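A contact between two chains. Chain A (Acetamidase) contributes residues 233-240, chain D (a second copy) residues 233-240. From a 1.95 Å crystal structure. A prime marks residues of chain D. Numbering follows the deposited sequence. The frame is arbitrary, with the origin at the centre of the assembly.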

# COMPACT_ATOMS: atom_id res chain seq x y z
N GLU A 233 0.05 5.93 -15.65
CA GLU A 233 0.75 7.19 -15.59
C GLU A 233 0.66 7.81 -14.19
O GLU A 233 1.58 8.49 -13.74
CB GLU A 233 0.13 8.17 -16.59
CG GLU A 233 0.02 7.68 -18.04
CD GLU A 233 1.34 7.63 -18.74
OE1 GLU A 233 2.37 7.98 -18.11
OE2 GLU A 233 1.35 7.23 -19.93
N THR A 234 -0.45 7.55 -13.52
CA THR A 234 -0.67 8.01 -12.16
C THR A 234 -0.86 6.80 -11.22
O THR A 234 -1.31 5.72 -11.64
CB THR A 234 -1.90 8.94 -12.09
OG1 THR A 234 -3.09 8.20 -12.40
CG2 THR A 234 -1.76 10.11 -13.07
N LEU A 235 -0.49 6.98 -9.97
CA LEU A 235 -0.77 5.97 -8.98
C LEU A 235 -2.29 5.84 -8.75
O LEU A 235 -2.76 4.76 -8.43
CB LEU A 235 -0.03 6.27 -7.68
CG LEU A 235 -0.14 5.24 -6.56
CD1 LEU A 235 0.46 3.85 -6.95
CD2 LEU A 235 0.55 5.83 -5.32
N ASP A 236 -3.04 6.92 -8.93
CA ASP A 236 -4.51 6.90 -8.82
C ASP A 236 -5.08 5.80 -9.75
O ASP A 236 -5.90 4.95 -9.34
CB ASP A 236 -5.08 8.27 -9.26
CG ASP A 236 -5.20 9.30 -8.12
OD1 ASP A 236 -5.19 8.92 -6.94
OD2 ASP A 236 -5.39 10.50 -8.41
N ALA A 237 -4.59 5.81 -10.99
CA ALA A 237 -5.12 5.00 -12.08
C ALA A 237 -4.58 3.59 -12.02
O ALA A 237 -5.31 2.65 -12.29
CB ALA A 237 -4.79 5.66 -13.43
N ALA A 238 -3.32 3.45 -11.62
CA ALA A 238 -2.75 2.11 -11.37
C ALA A 238 -3.51 1.38 -10.28
O ALA A 238 -3.84 0.21 -10.44
CB ALA A 238 -1.30 2.22 -11.03
N ALA A 239 -3.83 2.09 -9.18
CA ALA A 239 -4.65 1.59 -8.10
C ALA A 239 -6.02 1.14 -8.57
O ALA A 239 -6.43 0.01 -8.29
CB ALA A 239 -4.79 2.68 -6.94
N VAL A 240 -6.73 2.02 -9.27
CA VAL A 240 -8.04 1.68 -9.82
C VAL A 240 -7.99 0.50 -10.81
O VAL A 240 -8.85 -0.38 -10.76
CB VAL A 240 -8.75 2.92 -10.48
CG1 VAL A 240 -10.00 2.46 -11.22
CG2 VAL A 240 -9.07 3.99 -9.41
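Chain D 233-240: ETLDAAAV

The apolar centre of the contact is formed by the two copies of Leu235, each of which directs its CA-to-CB bond toward the other chain. Leu235 CG lies 3.9 Å from Leu235′ CD2, a van der Waals separation. Each leucine also reaches the alanine one turn further along the partner helix: Leu235 CD2 is 4.0 Å from Ala239′ CB, and Leu235′ CD2 is 4.0 Å from Ala239 CB. The alanine CB atoms likewise point toward the opposing stretch, so four apolar side chains form a small reciprocal cluster. The leucines share one rotamer, chi1 t and chi2 p (-176° and 62° in chain A, -169° and 60° in chain D), and both are buried in the assembly.

Around this cluster the chain D stretch adopts nearly the same backbone conformation as chain A. Glu233′ and Thr234′ precede the helix; Glu233′ has helix-like angles of -65/-34°, and Thr234′ is extended at -113/153°. The helix runs from Leu235′ through Val240′ and onward, with phi between -55° and -75° and psi between -35° and -48°. The two helix axes approach to 9.3 Å, and their N-to-C directions make an angle of 109°, so the helices cross steeply and meet near their N-terminal ends, with Ala239 and Ala239′ one turn further in. In register, Leu235 CA lies 5.4 Å from Asp236′ CA, and Asp236 CA lies 5.3 Å from Leu235′ CA. Ala237′, Ala238′ and Val240′ make no contact with the chain A stretch.

Outward from the leucines, each helix start receives the aspartate of the other chain. The CA-to-CB bonds of Asp236 and Asp236′ point sideways, but the ends of both side chains come nearer to the partner. Asp236′, with chi1 m at -57°, accepts two hydrogen bonds from the chain A backbone: Leu235 N to Asp236′ OD2 at 2.8 Å and Asp236 N to Asp236′ OD1 at 3.0 Å. These amides lie in the first turn, where no preceding helical carbonyl is available to them, and the carboxylate supplies the acceptors instead. In return, Leu235′ N donates to Asp236 OD1 at 2.6 Å, although the position of that oxygen is less certain. Asp236 has chi1 at -89° and accepts one hydrogen bond across the contact, where Asp236′ accepts two.

At the polar edge the aspartates also pack against the threonines. Asp236′ OD2 is 3.3 Å from Thr234 CB, and Asp236 OD2 is 3.3 Å from Thr234′ CB. Each threonine hydroxyl serves its own helix as an N-cap: Ala237 N donates to Thr234 OG1 at 3.2 Å, and Ala237′ N to Thr234′ OG1 at 3.0 Å. The carboxylates bring like charges close, with Asp236 OD2 3.6 Å from Asp236′ OD1. A water bridges this pair, donating to Asp236 OD2 at 3.0 Å and, in a weak bond, to Asp236′ OD1 at 2.6 Å. Together the two stretches bury 332 Å².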

# COMPACT_ATOMS: atom_id res chain seq x y z
N GLU D 233 -5.92 15.48 -2.93
CA GLU D 233 -6.89 15.24 -3.98
C GLU D 233 -6.53 13.99 -4.76
O GLU D 233 -7.41 13.29 -5.21
CB GLU D 233 -6.95 16.43 -4.94
CG GLU D 233 -7.70 17.62 -4.38
CD GLU D 233 -9.21 17.51 -4.56
OE1 GLU D 233 -9.71 16.38 -4.77
OE2 GLU D 233 -9.89 18.57 -4.51
N THR D 234 -5.23 13.74 -4.93
CA THR D 234 -4.80 12.59 -5.70
C THR D 234 -4.12 11.63 -4.73
O THR D 234 -3.56 12.07 -3.73
CB THR D 234 -3.87 12.98 -6.92
OG1 THR D 234 -2.70 13.71 -6.48
CG2 THR D 234 -4.66 13.77 -7.95
N LEU D 235 -4.14 10.34 -5.04
CA LEU D 235 -3.29 9.39 -4.33
C LEU D 235 -1.81 9.68 -4.61
O LEU D 235 -0.96 9.54 -3.73
CB LEU D 235 -3.66 7.95 -4.70
CG LEU D 235 -3.04 6.84 -3.86
CD1 LEU D 235 -3.41 6.95 -2.35
CD2 LEU D 235 -3.43 5.49 -4.48
N ASP D 236 -1.52 10.13 -5.82
CA ASP D 236 -0.16 10.50 -6.17
C ASP D 236 0.42 11.54 -5.22
O ASP D 236 1.57 11.42 -4.76
CB ASP D 236 -0.13 11.04 -7.59
CG ASP D 236 -0.68 10.05 -8.61
OD1 ASP D 236 -1.89 9.68 -8.50
OD2 ASP D 236 0.08 9.65 -9.51
N ALA D 237 -0.37 12.57 -4.92
CA ALA D 237 0.03 13.65 -4.04
C ALA D 237 0.03 13.22 -2.58
O ALA D 237 0.93 13.60 -1.85
CB ALA D 237 -0.85 14.93 -4.27
N ALA D 238 -0.94 12.41 -2.14
CA ALA D 238 -0.99 11.99 -0.71
C ALA D 238 0.20 11.09 -0.36
O ALA D 238 0.80 11.19 0.73
CB ALA D 238 -2.31 11.28 -0.38
N ALA D 239 0.53 10.19 -1.29
CA ALA D 239 1.69 9.31 -1.18
C ALA D 239 3.01 10.09 -1.06
O ALA D 239 3.84 9.78 -0.20
CB ALA D 239 1.76 8.34 -2.42
N VAL D 240 3.21 11.08 -1.92
CA VAL D 240 4.41 11.91 -1.86
C VAL D 240 4.48 12.65 -0.54
O VAL D 240 5.52 12.62 0.15
CB VAL D 240 4.52 12.87 -3.05
CG1 VAL D 240 5.59 13.97 -2.76
CG2 VAL D 240 4.84 12.10 -4.36
O HOH W 1 -2.98 11.58 -9.92